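Local atomic coordinates of cobalamin biosynthesis protein CobN (Mycobacterium tuberculosis, PDB entry 7C6O), a protein that is the large, catalytic subunit of cobaltochelatase, which probably binds the corrin substrate for ATP-dependent cobalt insertion in cobalamin biosynthesis. Residues 1068-1079 against 1145-1156. Sequence-based numbering, arbitrary orientation.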
ATOM      1  N   ILE A1068     -12.096  14.800   0.474  1.00 12.62           N
ATOM      2  CA  ILE A1068     -12.758  14.029   1.524  1.00 13.88           C
ATOM      3  C   ILE A1068     -14.178  13.629   1.163  1.00 16.73           C
ATOM      4  O   ILE A1068     -14.765  12.783   1.850  1.00 18.70           O
ATOM      5  CB  ILE A1068     -12.764  14.797   2.862  1.00 12.49           C
ATOM      6  CG1 ILE A1068     -13.557  16.099   2.741  1.00 16.46           C
ATOM      7  CG2 ILE A1068     -11.342  15.073   3.317  1.00 14.92           C
ATOM      8  CD1 ILE A1068     -13.882  16.741   4.083  1.00 17.69           C
ATOM      9  N   ALA A1069     -14.748  14.213   0.110  1.00 13.89           N
ATOM     10  CA  ALA A1069     -16.036  13.793  -0.420  1.00 14.98           C
ATOM     11  C   ALA A1069     -15.889  12.906  -1.650  1.00 16.96           C
ATOM     12  O   ALA A1069     -16.893  12.583  -2.293  1.00 16.38           O
ATOM     13  CB  ALA A1069     -16.899  15.015  -0.746  1.00 17.27           C
ATOM     14  N   ASP A1070     -14.655  12.511  -1.986  1.00 17.19           N
ATOM     15  CA  ASP A1070     -14.357  11.654  -3.127  1.00 22.60           C
ATOM     16  C   ASP A1070     -14.111  10.203  -2.751  1.00 20.60           C
ATOM     17  O   ASP A1070     -14.130   9.341  -3.637  1.00 20.86           O
ATOM     18  CB  ASP A1070     -13.113  12.160  -3.872  1.00 18.62           C
ATOM     19  CG  ASP A1070     -13.448  13.155  -4.945  1.00 26.68           C
ATOM     20  OD1 ASP A1070     -14.590  13.113  -5.450  1.00 30.31           O
ATOM     21  OD2 ASP A1070     -12.569  13.973  -5.290  1.00 32.15           O
ATOM     22  N   SER A1071     -13.855   9.917  -1.478  1.00 21.49           N
ATOM     23  CA  SER A1071     -13.559   8.565  -1.033  0.59 24.76           C
ATOM     24  C   SER A1071     -14.316   8.277   0.252  1.00 23.57           C
ATOM     25  O   SER A1071     -14.409   9.134   1.135  1.00 24.75           O
ATOM     26  CB  SER A1071     -12.058   8.355  -0.798  0.59 26.25           C
ATOM     27  OG  SER A1071     -11.813   7.074  -0.239  0.59 26.46           O
ATOM     28  N   ASP A1072     -14.854   7.061   0.346  1.00 21.41           N
ATOM     29  CA  ASP A1072     -15.595   6.654   1.532  1.00 20.78           C
ATOM     30  C   ASP A1072     -14.712   6.559   2.770  1.00 14.87           C
ATOM     31  O   ASP A1072     -15.232   6.585   3.891  1.00 17.65           O
ATOM     32  CB  ASP A1072     -16.259   5.303   1.284  1.00 29.76           C
ATOM     33  CG  ASP A1072     -15.273   4.262   0.794  1.00 36.18           C
ATOM     34  OD1 ASP A1072     -14.890   4.318  -0.394  1.00 39.21           O
ATOM     35  OD2 ASP A1072     -14.858   3.410   1.607  1.00 38.83           O
ATOM     36  N   ASP A1073     -13.396   6.444   2.597  1.00 15.82           N
ATOM     37  CA  ASP A1073     -12.532   6.152   3.736  1.00 15.85           C
ATOM     38  C   ASP A1073     -12.469   7.310   4.724  1.00 12.29           C
ATOM     39  O   ASP A1073     -12.287   7.084   5.926  1.00 12.90           O
ATOM     40  CB  ASP A1073     -11.134   5.785   3.245  1.00 19.29           C
ATOM     41  CG  ASP A1073     -11.098   4.425   2.579  1.00 28.54           C
ATOM     42  OD1 ASP A1073     -11.669   3.469   3.149  1.00 31.21           O
ATOM     43  OD2 ASP A1073     -10.512   4.315   1.484  1.00 32.25           O
ATOM     44  N   TYR A1074     -12.629   8.548   4.252  1.00 11.47           N
ATOM     45  CA  TYR A1074     -12.529   9.682   5.164  1.00 10.76           C
ATOM     46  C   TYR A1074     -13.686   9.690   6.156  1.00 11.51           C
ATOM     47  O   TYR A1074     -13.468   9.760   7.371  1.00 13.31           O
ATOM     48  CB  TYR A1074     -12.448  10.995   4.379  1.00  8.43           C
ATOM     49  CG  TYR A1074     -11.133  11.130   3.647  1.00 11.23           C
ATOM     50  CD1 TYR A1074      -9.997  11.593   4.300  1.00  9.80           C
ATOM     51  CD2 TYR A1074     -11.018  10.761   2.313  1.00 13.59           C
ATOM     52  CE1 TYR A1074      -8.787  11.699   3.639  1.00 14.78           C
ATOM     53  CE2 TYR A1074      -9.812  10.866   1.644  1.00 15.72           C
ATOM     54  CZ  TYR A1074      -8.701  11.333   2.312  1.00 17.19           C
ATOM     55  OH  TYR A1074      -7.501  11.438   1.648  1.00 20.18           O
ATOM     56  N   PHE A1075     -14.928   9.588   5.674  1.00 13.62           N
ATOM     57  CA  PHE A1075     -16.035   9.608   6.625  1.00 12.43           C
ATOM     58  C   PHE A1075     -16.040   8.354   7.492  1.00 11.68           C
ATOM     59  O   PHE A1075     -16.456   8.413   8.653  1.00 15.69           O
ATOM     60  CB  PHE A1075     -17.378   9.821   5.904  1.00 12.16           C
ATOM     61  CG  PHE A1075     -18.062   8.554   5.432  1.00 13.01           C
ATOM     62  CD1 PHE A1075     -18.833   7.788   6.301  1.00 13.92           C
ATOM     63  CD2 PHE A1075     -17.985   8.169   4.103  1.00 15.54           C
ATOM     64  CE1 PHE A1075     -19.473   6.636   5.861  1.00 14.14           C
ATOM     65  CE2 PHE A1075     -18.627   7.022   3.654  1.00 18.31           C
ATOM     66  CZ  PHE A1075     -19.371   6.253   4.536  1.00 13.94           C
ATOM     67  N   GLN A1076     -15.556   7.226   6.968  1.00 10.29           N
ATOM     68  CA  GLN A1076     -15.517   6.003   7.765  1.00 11.98           C
ATOM     69  C   GLN A1076     -14.585   6.150   8.961  1.00 13.60           C
ATOM     70  O   GLN A1076     -14.965   5.857  10.101  1.00 17.02           O
ATOM     71  CB  GLN A1076     -15.075   4.822   6.905  1.00 13.71           C
ATOM     72  CG  GLN A1076     -16.125   4.299   5.955  1.00 18.78           C
ATOM     73  CD  GLN A1076     -15.819   2.883   5.518  1.00 21.77           C
ATOM     74  OE1 GLN A1076     -16.096   1.928   6.242  1.00 20.73           O
ATOM     75  NE2 GLN A1076     -15.235   2.741   4.334  1.00 23.34           N
ATOM     76  N   TYR A1077     -13.353   6.597   8.716  1.00 12.74           N
ATOM     77  CA  TYR A1077     -12.361   6.703   9.783  1.00 12.67           C
ATOM     78  C   TYR A1077     -12.528   7.993  10.576  1.00 12.53           C
ATOM     79  O   TYR A1077     -12.665   7.969  11.805  1.00 11.42           O
ATOM     80  CB  TYR A1077     -10.950   6.617   9.194  1.00 13.15           C
ATOM     81  CG  TYR A1077     -10.536   5.215   8.822  1.00 15.12           C
ATOM     82  CD1 TYR A1077     -10.901   4.662   7.600  1.00 15.48           C
ATOM     83  CD2 TYR A1077      -9.779   4.441   9.694  1.00 17.94           C
ATOM     84  CE1 TYR A1077     -10.525   3.377   7.257  1.00 17.92           C
ATOM     85  CE2 TYR A1077      -9.400   3.157   9.358  1.00 16.98           C
ATOM     86  CZ  TYR A1077      -9.774   2.632   8.140  1.00 19.91           C
ATOM     87  OH  TYR A1077      -9.396   1.357   7.803  1.00 25.22           O
ATOM     88  N   HIS A1078     -12.508   9.133   9.885  1.00 13.96           N
ATOM     89  CA  HIS A1078     -12.590  10.423  10.563  1.00 13.89           C
ATOM     90  C   HIS A1078     -13.974  10.636  11.159  1.00 15.02           C
ATOM     91  O   HIS A1078     -14.118  10.890  12.361  1.00 13.86           O
ATOM     92  CB  HIS A1078     -12.242  11.541   9.578  1.00 13.03           C
ATOM     93  CG  HIS A1078     -11.994  12.868  10.221  1.00 13.30           C
ATOM     94  ND1 HIS A1078     -12.221  14.061   9.567  1.00 13.88           N
ATOM     95  CD2 HIS A1078     -11.509  13.194  11.443  1.00 14.96           C
ATOM     96  CE1 HIS A1078     -11.899  15.064  10.363  1.00 14.67           C
ATOM     97  NE2 HIS A1078     -11.462  14.565  11.506  1.00 14.61           N
ATOM     98  N   GLY A1079     -15.012  10.535  10.329  1.00 11.77           N
ATOM     99  CA  GLY A1079     -16.365  10.667  10.841  1.00 14.09           C
ATOM    100  C   GLY A1079     -16.717   9.578  11.836  1.00 15.00           C
ATOM    101  O   GLY A1079     -17.423   9.825  12.815  1.00 13.87           O
ATOM    102  N   ALA A1145     -21.406   9.083  -6.090  1.00 14.19           N
ATOM    103  CA  ALA A1145     -20.566   8.727  -4.952  1.00 14.32           C
ATOM    104  C   ALA A1145     -20.362   9.922  -4.034  1.00 13.66           C
ATOM    105  O   ALA A1145     -20.353   9.777  -2.805  1.00 13.94           O
ATOM    106  CB  ALA A1145     -19.220   8.186  -5.433  1.00 16.00           C
ATOM    107  N   THR A1146     -20.204  11.116  -4.616  1.00 13.66           N
ATOM    108  CA  THR A1146     -20.049  12.324  -3.811  1.00 13.91           C
ATOM    109  C   THR A1146     -21.254  12.540  -2.904  1.00 11.97           C
ATOM    110  O   THR A1146     -21.100  12.913  -1.736  1.00 12.59           O
ATOM    111  CB  THR A1146     -19.828  13.535  -4.722  1.00 16.37           C
ATOM    112  OG1 THR A1146     -18.602  13.372  -5.448  1.00 15.50           O
ATOM    113  CG2 THR A1146     -19.759  14.822  -3.907  1.00 15.59           C
ATOM    114  N   VAL A1147     -22.463  12.298  -3.418  1.00 11.67           N
ATOM    115  CA  VAL A1147     -23.653  12.418  -2.578  1.00 12.72           C
ATOM    116  C   VAL A1147     -23.588  11.427  -1.421  1.00 13.20           C
ATOM    117  O   VAL A1147     -23.893  11.771  -0.272  1.00 12.72           O
ATOM    118  CB  VAL A1147     -24.930  12.227  -3.418  1.00 11.54           C
ATOM    119  CG1 VAL A1147     -26.156  12.231  -2.521  1.00 12.75           C
ATOM    120  CG2 VAL A1147     -25.039  13.320  -4.476  1.00 10.22           C
ATOM    121  N   ASP A1148     -23.178  10.189  -1.705  1.00 11.69           N
ATOM    122  CA  ASP A1148     -23.112   9.169  -0.661  1.00 13.13           C
ATOM    123  C   ASP A1148     -22.074   9.517   0.398  1.00 12.30           C
ATOM    124  O   ASP A1148     -22.301   9.294   1.593  1.00 14.68           O
ATOM    125  CB  ASP A1148     -22.795   7.804  -1.277  1.00 13.98           C
ATOM    126  CG  ASP A1148     -24.007   7.145  -1.917  1.00 20.78           C
ATOM    127  OD1 ASP A1148     -25.144   7.606  -1.685  1.00 19.46           O
ATOM    128  OD2 ASP A1148     -23.815   6.157  -2.658  1.00 24.23           O
ATOM    129  N   TYR A1149     -20.925  10.054  -0.017  1.00 10.32           N
ATOM    130  CA  TYR A1149     -19.852  10.309   0.936  1.00 11.15           C
ATOM    131  C   TYR A1149     -20.123  11.563   1.755  1.00 12.19           C
ATOM    132  O   TYR A1149     -19.788  11.612   2.942  1.00 13.37           O
ATOM    133  CB  TYR A1149     -18.511  10.403   0.204  1.00 10.87           C
ATOM    134  CG  TYR A1149     -18.200   9.168  -0.621  1.00 15.91           C
ATOM    135  CD1 TYR A1149     -18.759   7.935  -0.299  1.00 15.54           C
ATOM    136  CD2 TYR A1149     -17.361   9.237  -1.728  1.00 18.50           C
ATOM    137  CE1 TYR A1149     -18.491   6.807  -1.053  1.00 17.86           C
ATOM    138  CE2 TYR A1149     -17.084   8.109  -2.487  1.00 18.29           C
ATOM    139  CZ  TYR A1149     -17.652   6.900  -2.144  1.00 19.87           C
ATOM    140  OH  TYR A1149     -17.384   5.776  -2.893  1.00 22.40           O
ATOM    141  N   LEU A1150     -20.736  12.581   1.146  1.00 12.95           N
ATOM    142  CA  LEU A1150     -21.231  13.705   1.930  1.00 12.93           C
ATOM    143  C   LEU A1150     -22.272  13.243   2.942  1.00 11.82           C
ATOM    144  O   LEU A1150     -22.253  13.672   4.102  1.00 11.48           O
ATOM    145  CB  LEU A1150     -21.816  14.777   1.009  1.00 13.95           C
ATOM    146  CG  LEU A1150     -20.807  15.598   0.208  1.00 14.88           C
ATOM    147  CD1 LEU A1150     -21.531  16.562  -0.722  1.00 14.24           C
ATOM    148  CD2 LEU A1150     -19.866  16.354   1.140  1.00 14.79           C
ATOM    149  N   PHE A1151     -23.181  12.359   2.522  1.00 12.05           N
ATOM    150  CA  PHE A1151     -24.153  11.785   3.445  1.00 12.69           C
ATOM    151  C   PHE A1151     -23.455  11.038   4.576  1.00 12.24           C
ATOM    152  O   PHE A1151     -23.820  11.184   5.749  1.00 13.02           O
ATOM    153  CB  PHE A1151     -25.103  10.853   2.687  1.00 14.26           C
ATOM    154  CG  PHE A1151     -26.093  10.132   3.568  1.00 15.58           C
ATOM    155  CD1 PHE A1151     -27.325  10.698   3.857  1.00 15.16           C
ATOM    156  CD2 PHE A1151     -25.796   8.883   4.098  1.00 16.36           C
ATOM    157  CE1 PHE A1151     -28.240  10.038   4.662  1.00 16.18           C
ATOM    158  CE2 PHE A1151     -26.706   8.220   4.905  1.00 16.52           C
ATOM    159  CZ  PHE A1151     -27.930   8.798   5.186  1.00 16.79           C
ATOM    160  N   GLY A1152     -22.447  10.229   4.238  1.00 14.33           N
ATOM    161  CA  GLY A1152     -21.726   9.493   5.266  1.00 14.52           C
ATOM    162  C   GLY A1152     -21.068  10.405   6.283  1.00 14.00           C
ATOM    163  O   GLY A1152     -21.125  10.153   7.490  1.00 10.45           O
ATOM    164  N   TYR A1153     -20.444  11.487   5.810  1.00 13.95           N
ATOM    165  CA  TYR A1153     -19.831  12.453   6.714  1.00 12.52           C
ATOM    166  C   TYR A1153     -20.879  13.229   7.501  1.00 13.54           C
ATOM    167  O   TYR A1153     -20.618  13.645   8.637  1.00 11.83           O
ATOM    168  CB  TYR A1153     -18.951  13.414   5.916  1.00 13.97           C
ATOM    169  CG  TYR A1153     -17.469  13.335   6.214  1.00 13.52           C
ATOM    170  CD1 TYR A1153     -16.543  13.295   5.180  1.00 13.07           C
ATOM    171  CD2 TYR A1153     -16.993  13.334   7.520  1.00 11.39           C
ATOM    172  CE1 TYR A1153     -15.185  13.239   5.434  1.00 12.25           C
ATOM    173  CE2 TYR A1153     -15.632  13.279   7.787  1.00 12.85           C
ATOM    174  CZ  TYR A1153     -14.734  13.234   6.734  1.00 14.08           C
ATOM    175  OH  TYR A1153     -13.378  13.185   6.974  1.00 15.13           O
ATOM    176  N   ASP A1154     -22.060  13.448   6.914  1.00 14.22           N
ATOM    177  CA  ASP A1154     -23.133  14.115   7.644  1.00 10.86           C
ATOM    178  C   ASP A1154     -23.731  13.194   8.698  1.00 13.21           C
ATOM    179  O   ASP A1154     -23.977  13.616   9.835  1.00 14.61           O
ATOM    180  CB  ASP A1154     -24.215  14.593   6.671  1.00 14.60           C
ATOM    181  CG  ASP A1154     -25.157  15.613   7.297  1.00 15.85           C
ATOM    182  OD1 ASP A1154     -24.708  16.375   8.177  1.00 15.42           O
ATOM    183  OD2 ASP A1154     -26.347  15.650   6.912  1.00 13.49           O
ATOM    184  N   ALA A1155     -23.961  11.927   8.342  1.00 14.43           N
ATOM    185  CA  ALA A1155     -24.504  10.972   9.301  1.00 16.70           C
ATOM    186  C   ALA A1155     -23.581  10.804  10.501  1.00 17.92           C
ATOM    187  O   ALA A1155     -24.047  10.659  11.637  1.00 16.70           O
ATOM    188  CB  ALA A1155     -24.745   9.624   8.620  1.00 17.10           C
ATOM    189  N   THR A1156     -22.268  10.829  10.273  1.00 13.87           N
ATOM    190  CA  THR A1156     -21.325  10.612  11.363  1.00 14.70           C
ATOM    191  C   THR A1156     -20.944  11.901  12.082  1.00 17.17           C
ATOM    192  O   THR A1156     -20.835  11.907  13.313  1.00 16.85           O
ATOM    193  CB  THR A1156     -20.059   9.919  10.844  1.00 14.01           C
ATOM    194  OG1 THR A1156     -19.526  10.644   9.723  1.00 13.87           O
ATOM    195  CG2 THR A1156     -20.366   8.478  10.432  1.00 12.42           C
TER
HETATM  196  O   HOH W   1     -17.310   3.265  -2.295  1.00 35.63           O
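The phenol oxygen of Y1153 meets the imidazole of H1078 at its edge, in the ring plane: OH lies 3.0 Å from ND1 in a hydrogen bond whose direction is open, and the two rings stand nearly perpendicular. H1078 CG, anti to the backbone N (chi1 -167°), places ND1 beside the phenol, while NE2 bonds to A1057 O. Y1153 is a knob in the hole formed by Y1074, F1075, H1078 and G1079. F1075 CB sits over one face of the Y1153 ring, 3.7 Å from that centroid. In a second CH-pi contact G1152 CA lies over one face of the F1075 ring, 3.7 Å from its centroid, with Q1076 CG over the opposite face. G1152 and G1079, without side chains, leave room for the F1075 ring and for T1156 OG1. Helices 1072-1079 and 1145-1156 run almost parallel (6°), their axes 8.6 Å apart. At the N-terminal end Y1149 lies under the turn entering helix 1072-1079, D1072 N 3.6 Å above the centre of its ring; this buried amide has no hydrogen-bond partner. Y1149 OH is 2.6 Å from a water that donates to D1072 OD1. A1069 CB packs 3.8 Å from L1150 CD2. The contact joins two helices of the CobN/magnesium chelatase region mainly through aromatic faces covered by backbone and aliphatic carbon, and H1078, hydrogen-bonded through both ring nitrogens, links the Y1153 knob to strand 1056-1061.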